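PDB 3TPA: heme-binding protein A from Haemophilus parasuis 29755, which probably binds glutathione, as an apparent member of the GbpA family of solute-binding proteins, and may deliver it for uptake, despite its heme-binding name. Local coordinates for residues A[45-49]-A[50-54]; A[109-112]-A[113-116]; A[373-376]-A[377-381]. The protein carries 1 engineered substitution. All coordinates share one frame; numbering follows the deposited sequence.

Interaction 1 of 3, residues A[45-49]-A[50-54]; sequences EFKAG and KIEVE
Lys47 reaches across a beta hairpin to Glu54, on the strand that follows a type II turn from Lys47 to Lys50. Glu45 and Glu54 form an antiparallel hydrogen-bonded pair, and Phe46 and Val53 the non-hydrogen-bonded pair beside it. Lys50 N closes the turn on Lys47 O at 3.0 Å, with Gly49 taking the positive phi (73°) at its third position; beyond the pairs, Lys47 N reaches Glu52 O at 2.8 Å.

The Lys47 chain runs extended as far as CE and then bends (chi4 -68°), which brings NZ within 3.1 Å of Glu54 OE1. That salt bridge meets the carboxylate on its anti side, out of its plane. With CG between the backbone N and carbonyl carbon (chi1 65°), the extended Glu54 chain crosses that of Lys47 at a slant, CB and CG beside Lys47 CG. Glu52 OE1 instead lies 3.0 Å from Lys47 CD; its nearer charged partner is Lys50 NZ, in a long salt bridge.

Phe46 turns its ring edge to the loop: Ile51 O lies in the ring plane, 3.1 Å from Phe46 CD1, and Val53 CG1 approaches obliquely. Thr155 and Ala158 touch both Phe46 and Val53, and Phe502 meets the phenylalanine ring. Glu54 OE2 reaches the turn through a water, which donates to it at 2.9 Å and accepts from Ala48 N at 2.8 Å.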
loop_
_atom_site.group_PDB
_atom_site.type_symbol
_atom_site.label_atom_id
_atom_site.label_comp_id
_atom_site.label_asym_id
_atom_site.label_seq_id
_atom_site.Cartn_x
_atom_site.Cartn_y
_atom_site.Cartn_z
ATOM N N GLU A 45 -7.693 -6.404 12.367
ATOM C CA GLU A 45 -6.541 -5.511 12.245
ATOM C C GLU A 45 -5.313 -6.307 11.829
ATOM O O GLU A 45 -5.207 -7.475 12.163
ATOM C CB GLU A 45 -6.234 -4.868 13.601
ATOM C CG GLU A 45 -7.439 -4.286 14.325
ATOM C CD GLU A 45 -7.766 -2.896 13.858
ATOM O OE1 GLU A 45 -8.484 -2.173 14.582
ATOM O OE2 GLU A 45 -7.293 -2.522 12.765
ATOM N N PHE A 46 -4.367 -5.679 11.135
ATOM C CA PHE A 46 -3.128 -6.381 10.780
ATOM C C PHE A 46 -2.276 -6.614 12.036
ATOM O O PHE A 46 -2.091 -5.705 12.835
ATOM C CB PHE A 46 -2.313 -5.571 9.766
ATOM C CG PHE A 46 -2.956 -5.462 8.403
ATOM C CD1 PHE A 46 -2.945 -6.531 7.532
ATOM C CD2 PHE A 46 -3.537 -4.275 7.989
ATOM C CE1 PHE A 46 -3.525 -6.428 6.286
ATOM C CE2 PHE A 46 -4.113 -4.161 6.743
ATOM C CZ PHE A 46 -4.103 -5.243 5.885
ATOM N N LYS A 47 -1.772 -7.826 12.225
ATOM C CA LYS A 47 -0.816 -8.067 13.303
ATOM C C LYS A 47 0.354 -7.117 13.083
ATOM O O LYS A 47 0.684 -6.814 11.937
ATOM C CB LYS A 47 -0.327 -9.524 13.301
ATOM C CG LYS A 47 -1.374 -10.541 13.757
ATOM C CD LYS A 47 -0.815 -11.964 13.782
ATOM C CE LYS A 47 -1.768 -12.934 14.473
ATOM N NZ LYS A 47 -1.893 -12.675 15.942
ATOM N N ALA A 48 0.961 -6.630 14.168
ATOM C CA ALA A 48 2.067 -5.671 14.072
ATOM C C ALA A 48 3.192 -6.176 13.169
ATOM O O ALA A 48 3.673 -7.294 13.325
ATOM C CB ALA A 48 2.611 -5.338 15.457
ATOM N N GLY A 49 3.584 -5.350 12.206
ATOM C CA GLY A 49 4.678 -5.682 11.305
ATOM C C GLY A 49 4.348 -6.735 10.262
ATOM O O GLY A 49 5.213 -7.159 9.504
ATOM N N LYS A 50 3.087 -7.149 10.208
ATOM C CA LYS A 50 2.704 -8.281 9.379
ATOM C C LYS A 50 1.538 -7.947 8.440
ATOM O O LYS A 50 0.868 -6.935 8.604
ATOM C CB LYS A 50 2.334 -9.476 10.255
ATOM C CG LYS A 50 3.498 -10.119 10.998
ATOM C CD LYS A 50 3.099 -11.530 11.441
ATOM C CE LYS A 50 3.855 -11.997 12.682
ATOM N NZ LYS A 50 3.204 -13.192 13.316
ATOM N N ILE A 51 1.301 -8.808 7.457
ATOM C CA ILE A 51 0.182 -8.621 6.540
ATOM C C ILE A 51 -1.009 -9.517 6.925
ATOM O O ILE A 51 -2.117 -9.357 6.416
ATOM C CB ILE A 51 0.621 -8.843 5.066
ATOM C CG1 ILE A 51 1.653 -7.786 4.664
ATOM C CG2 ILE A 51 -0.568 -8.776 4.127
ATOM C CD1 ILE A 51 2.338 -8.081 3.339
ATOM N N GLU A 52 -0.790 -10.445 7.845
ATOM C CA GLU A 52 -1.886 -11.257 8.354
ATOM C C GLU A 52 -2.727 -10.505 9.404
ATOM O O GLU A 52 -2.217 -9.618 10.123
ATOM C CB GLU A 52 -1.364 -12.579 8.912
ATOM C CG GLU A 52 -0.430 -12.473 10.087
ATOM C CD GLU A 52 -0.013 -13.844 10.605
ATOM O OE1 GLU A 52 -0.284 -14.151 11.788
ATOM O OE2 GLU A 52 0.577 -14.620 9.825
ATOM N N VAL A 53 -4.012 -10.855 9.476
ATOM C CA VAL A 53 -4.954 -10.134 10.332
ATOM C C VAL A 53 -5.211 -10.878 11.648
ATOM O O VAL A 53 -4.940 -12.067 11.755
ATOM C CB VAL A 53 -6.298 -9.845 9.593
ATOM C CG1 VAL A 53 -6.044 -9.049 8.303
ATOM C CG2 VAL A 53 -7.050 -11.133 9.273
ATOM N N GLU A 54 -5.730 -10.164 12.642
ATOM C CA GLU A 54 -6.138 -10.762 13.911
ATOM C C GLU A 54 -7.422 -10.050 14.312
ATOM O O GLU A 54 -7.770 -9.060 13.686
ATOM C CB GLU A 54 -5.056 -10.566 14.987
ATOM C CG GLU A 54 -4.841 -9.110 15.370
ATOM C CD GLU A 54 -3.634 -8.912 16.268
ATOM O OE1 GLU A 54 -3.094 -9.911 16.784
ATOM O OE2 GLU A 54 -3.220 -7.758 16.456
HETATM O O HOH W 1 -3.230 -5.585 15.427
HETATM O O HOH W 2 -0.358 -7.223 16.611
#

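Interaction 2 of 3, residues A[109-112]-A[113-116]; sequences HPYH and NVSA
Val114 folds back on Tyr111 where two type I turns follow one another, His109 to His112 and Tyr111 to Val114. The first is closed by His112 N on His109 O. The His109 ring adds a second bond inside this turn: its ND1 accepts Tyr111 N at 3.1 Å, in the ring plane and nearly straight.

Asn113 begins the second half of the loop. Its N donates to a water at 2.8 Å, and the same water donates to Pro110 O, so the two turns are also tied through solvent. Its side chain lies slantwise to the His112 ring, amide and imidazole planes 78° apart, with OD1 3.8 Å from His112 CD2.

At Val114 the backbone N meets Tyr111 O at 3.2 Å, coming from well above the carbonyl plane; the same oxygen also accepts from Arg103 NE. CG2, anti to the carbonyl carbon, reaches 3.7 Å from Tyr111 CD2 in an oblique approach and also touches Pro110 O, while CG1 lies beside the CD2-CE2 bond of Tyr111, nearest CD2. Ser115 turns the chain at positive phi (65°), its OG bonded to Asp183, and Ala116 N returns to Asn113 O at 3.0 Å.

Residues 109-116 lie in the loop between helix 94-105 and helix 120-124. Tyr111 packs edge-to-face with Phe99 of the first and sends its OH to Ala170 O of helix 167-175, and Val114 rests against Pro179 and helix 181-184.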
loop_
_atom_site.group_PDB
_atom_site.type_symbol
_atom_site.label_atom_id
_atom_site.label_comp_id
_atom_site.label_asym_id
_atom_site.label_seq_id
_atom_site.Cartn_x
_atom_site.Cartn_y
_atom_site.Cartn_z
ATOM N N HIS A 109 -27.155 6.848 0.204
ATOM C CA HIS A 109 -26.980 6.989 1.643
ATOM C C HIS A 109 -26.881 8.464 1.965
ATOM O O HIS A 109 -26.241 9.201 1.221
ATOM C CB HIS A 109 -25.718 6.245 2.104
ATOM C CG HIS A 109 -25.674 5.999 3.581
ATOM N ND1 HIS A 109 -25.369 6.992 4.490
ATOM C CD2 HIS A 109 -25.920 4.884 4.305
ATOM C CE1 HIS A 109 -25.424 6.493 5.711
ATOM N NE2 HIS A 109 -25.759 5.215 5.630
ATOM N N PRO A 110 -27.560 8.915 3.040
ATOM C CA PRO A 110 -27.539 10.320 3.449
ATOM C C PRO A 110 -26.129 10.875 3.699
ATOM O O PRO A 110 -25.924 12.079 3.547
ATOM C CB PRO A 110 -28.336 10.310 4.758
ATOM C CG PRO A 110 -29.259 9.149 4.633
ATOM C CD PRO A 110 -28.484 8.114 3.864
ATOM N N TYR A 111 -25.176 10.041 4.099
ATOM C CA TYR A 111 -23.825 10.562 4.351
ATOM C C TYR A 111 -22.896 10.399 3.144
ATOM O O TYR A 111 -21.738 10.808 3.194
ATOM C CB TYR A 111 -23.202 9.929 5.609
ATOM C CG TYR A 111 -23.341 10.760 6.870
ATOM C CD1 TYR A 111 -24.495 10.698 7.657
ATOM C CD2 TYR A 111 -22.318 11.626 7.269
ATOM C CE1 TYR A 111 -24.611 11.466 8.812
ATOM C CE2 TYR A 111 -22.425 12.383 8.419
ATOM C CZ TYR A 111 -23.569 12.309 9.181
ATOM O OH TYR A 111 -23.656 13.076 10.318
ATOM N N HIS A 112 -23.412 9.828 2.057
ATOM C CA HIS A 112 -22.581 9.513 0.888
ATOM C C HIS A 112 -21.895 10.738 0.268
ATOM O O HIS A 112 -20.781 10.629 -0.237
ATOM C CB HIS A 112 -23.395 8.772 -0.184
ATOM C CG HIS A 112 -22.565 8.234 -1.313
ATOM N ND1 HIS A 112 -21.916 7.020 -1.244
ATOM C CD2 HIS A 112 -22.283 8.747 -2.534
ATOM C CE1 HIS A 112 -21.271 6.800 -2.379
ATOM N NE2 HIS A 112 -21.475 7.830 -3.177
ATOM N N ASN A 113 -22.569 11.888 0.297
ATOM C CA ASN A 113 -22.025 13.137 -0.260
ATOM C C ASN A 113 -21.684 14.165 0.793
ATOM O O ASN A 113 -21.404 15.319 0.488
ATOM C CB ASN A 113 -23.009 13.765 -1.241
ATOM C CG ASN A 113 -23.167 12.950 -2.490
ATOM O OD1 ASN A 113 -22.183 12.491 -3.065
ATOM N ND2 ASN A 113 -24.409 12.745 -2.912
ATOM N N VAL A 114 -21.734 13.753 2.045
ATOM C CA VAL A 114 -21.326 14.634 3.110
ATOM C C VAL A 114 -19.827 14.873 2.935
ATOM O O VAL A 114 -19.080 13.957 2.589
ATOM C CB VAL A 114 -21.691 14.048 4.484
ATOM C CG1 VAL A 114 -20.975 14.771 5.591
ATOM C CG2 VAL A 114 -23.196 14.131 4.685
ATOM N N SER A 115 -19.420 16.125 3.111
ATOM C CA SER A 115 -18.040 16.540 2.890
ATOM C C SER A 115 -17.622 16.412 1.439
ATOM O O SER A 115 -16.433 16.407 1.134
ATOM C CB SER A 115 -17.084 15.740 3.777
ATOM O OG SER A 115 -17.245 16.099 5.139
ATOM N N ALA A 116 -18.591 16.310 0.536
ATOM C CA ALA A 116 -18.255 16.163 -0.871
ATOM C C ALA A 116 -17.279 15.004 -0.980
ATOM O O ALA A 116 -16.356 15.018 -1.795
ATOM C CB ALA A 116 -17.628 17.450 -1.404
HETATM O O HOH W 3 -25.144 12.647 1.160
#

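Interaction 3 of 3, residues A[373-376]-A[377-381]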
loop_
_atom_site.group_PDB
_atom_site.type_symbol
_atom_site.label_atom_id
_atom_site.label_comp_id
_atom_site.label_asym_id
_atom_site.label_seq_id
_atom_site.Cartn_x
_atom_site.Cartn_y
_atom_site.Cartn_z
ATOM N N GLU A 373 18.476 5.743 -18.514
ATOM C CA GLU A 373 19.782 6.009 -19.127
ATOM C C GLU A 373 20.721 4.817 -18.995
ATOM O O GLU A 373 21.438 4.466 -19.933
ATOM C CB GLU A 373 20.431 7.256 -18.500
ATOM C CG GLU A 373 19.846 8.554 -18.994
ATOM C CD GLU A 373 20.302 9.753 -18.185
ATOM O OE1 GLU A 373 21.050 9.567 -17.199
ATOM O OE2 GLU A 373 19.899 10.885 -18.529
ATOM N N ILE A 374 20.724 4.203 -17.820
ATOM C CA ILE A 374 21.603 3.058 -17.563
ATOM C C ILE A 374 21.234 1.913 -18.491
ATOM O O ILE A 374 22.086 1.287 -19.141
ATOM C CB ILE A 374 21.487 2.589 -16.096
ATOM C CG1 ILE A 374 22.160 3.600 -15.168
ATOM C CG2 ILE A 374 22.106 1.195 -15.905
ATOM C CD1 ILE A 374 21.774 3.435 -13.740
ATOM N N ILE A 375 19.941 1.652 -18.571
ATOM C CA ILE A 375 19.442 0.592 -19.439
ATOM C C ILE A 375 19.745 0.886 -20.904
ATOM O O ILE A 375 20.221 0.024 -21.619
ATOM C CB ILE A 375 17.940 0.377 -19.219
ATOM C CG1 ILE A 375 17.736 -0.449 -17.954
ATOM C CG2 ILE A 375 17.325 -0.342 -20.388
ATOM C CD1 ILE A 375 16.723 0.145 -17.020
ATOM N N GLN A 376 19.489 2.116 -21.337
ATOM C CA GLN A 376 19.811 2.525 -22.704
ATOM C C GLN A 376 21.273 2.205 -23.086
ATOM O O GLN A 376 21.532 1.707 -24.184
ATOM C CB GLN A 376 19.533 4.018 -22.894
ATOM C CG GLN A 376 19.973 4.581 -24.238
ATOM C CD GLN A 376 19.758 6.088 -24.320
ATOM O OE1 GLN A 376 20.159 6.830 -23.428
ATOM N NE2 GLN A 376 19.107 6.542 -25.381
ATOM N N ALA A 377 22.211 2.481 -22.180
ATOM C CA ALA A 377 23.646 2.283 -22.456
ATOM C C ALA A 377 24.032 0.820 -22.593
ATOM O O ALA A 377 24.848 0.464 -23.450
ATOM C CB ALA A 377 24.516 2.949 -21.374
ATOM N N ASP A 378 23.469 -0.031 -21.740
ATOM C CA ASP A 378 23.727 -1.468 -21.836
ATOM C C ASP A 378 23.013 -2.066 -23.041
ATOM O O ASP A 378 23.594 -2.845 -23.796
ATOM C CB ASP A 378 23.333 -2.195 -20.547
ATOM C CG ASP A 378 24.310 -1.929 -19.414
ATOM O OD1 ASP A 378 25.512 -1.786 -19.713
ATOM O OD2 ASP A 378 23.887 -1.854 -18.237
ATOM N N TRP A 379 21.754 -1.700 -23.238
ATOM C CA TRP A 379 21.036 -2.216 -24.392
ATOM C C TRP A 379 21.776 -1.876 -25.699
ATOM O O TRP A 379 21.839 -2.696 -26.612
ATOM C CB TRP A 379 19.587 -1.719 -24.419
ATOM C CG TRP A 379 18.665 -2.400 -23.405
ATOM C CD1 TRP A 379 19.020 -3.280 -22.420
ATOM C CD2 TRP A 379 17.242 -2.252 -23.309
ATOM N NE1 TRP A 379 17.913 -3.666 -21.701
ATOM C CE2 TRP A 379 16.808 -3.051 -22.227
ATOM C CE3 TRP A 379 16.297 -1.505 -24.021
ATOM C CZ2 TRP A 379 15.467 -3.139 -21.850
ATOM C CZ3 TRP A 379 14.966 -1.579 -23.639
ATOM C CH2 TRP A 379 14.563 -2.398 -22.566
ATOM N N ALA A 380 22.342 -0.676 -25.779
ATOM C CA ALA A 380 23.076 -0.253 -26.980
ATOM C C ALA A 380 24.232 -1.191 -27.301
ATOM O O ALA A 380 24.487 -1.509 -28.467
ATOM C CB ALA A 380 23.589 1.174 -26.825
ATOM N N LYS A 381 24.924 -1.633 -26.256
ATOM C CA LYS A 381 26.045 -2.553 -26.403
ATOM C C LYS A 381 25.662 -3.899 -27.020
ATOM O O LYS A 381 26.522 -4.617 -27.508
ATOM C CB LYS A 381 26.737 -2.791 -25.063
ATOM C CG LYS A 381 27.420 -1.566 -24.479
ATOM C CD LYS A 381 28.139 -1.936 -23.189
ATOM C CE LYS A 381 27.757 -1.011 -22.047
ATOM N NZ LYS A 381 28.263 -1.493 -20.731
#
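Ile375 lays its CG2 methyl over one face of the Trp379 indole, one helical turn further on. This CH-pi contact is close and centred: Ile375 CG2 is 3.5 Å from the centroid of the Trp379 five-membered ring, 18° off its normal, and 3.3 Å from Trp379 CE2. The two side chains run side by side in the same direction. With chi1 at -79°, Ile375 CG2 stands opposite the backbone N, beside the carbonyl carbon, on the side where Trp379 follows.

Backbone bonds follow the alpha-helical i to i+4 pattern. Trp379 N to Ile375 O is the shortest at 2.8 Å and nearly straight, at 170°; Ala377, Asp378 and Ala380 repeat the pattern on Glu373, Ile374 and Gln376.

The salt bridge within this stretch is away from the indole: Lys381 NZ meets Asp378 OD1 at 2.9 Å.

Helix 368-381 is the crossover of a beta-alpha-beta unit between the parallel strands 351-356 and 384-389. Ile375 and Trp379 both bear on Ile355 of the first strand, and Trp379 NE1 bonds to Leu292 O. Gln376 NE2 reaches Ala386 O of the second strand, while Ile374 and Ile375 lean on helix 298-306.

The three contacts are separate, with no shared atoms or elements. Interactions 1 and 2 have centres about 31 Å apart, whereas interaction 3 lies on the opposite side of the chain's centre from both, about 52 Å from interaction 2 between centres. Interaction 1 is a surface hairpin at an outer strand of the antiparallel sheet, and its side chains combine a lysine-glutamate salt bridge and waters with the edge of one aromatic ring. Interaction 2, a partly buried loop between helices, mixes turn hydrogen bonds with one valine-tyrosine contact. Interaction 3, also partly buried, belongs to regular helix: it turns apolar side chains toward the mixed sheet and keeps its salt bridge off that face.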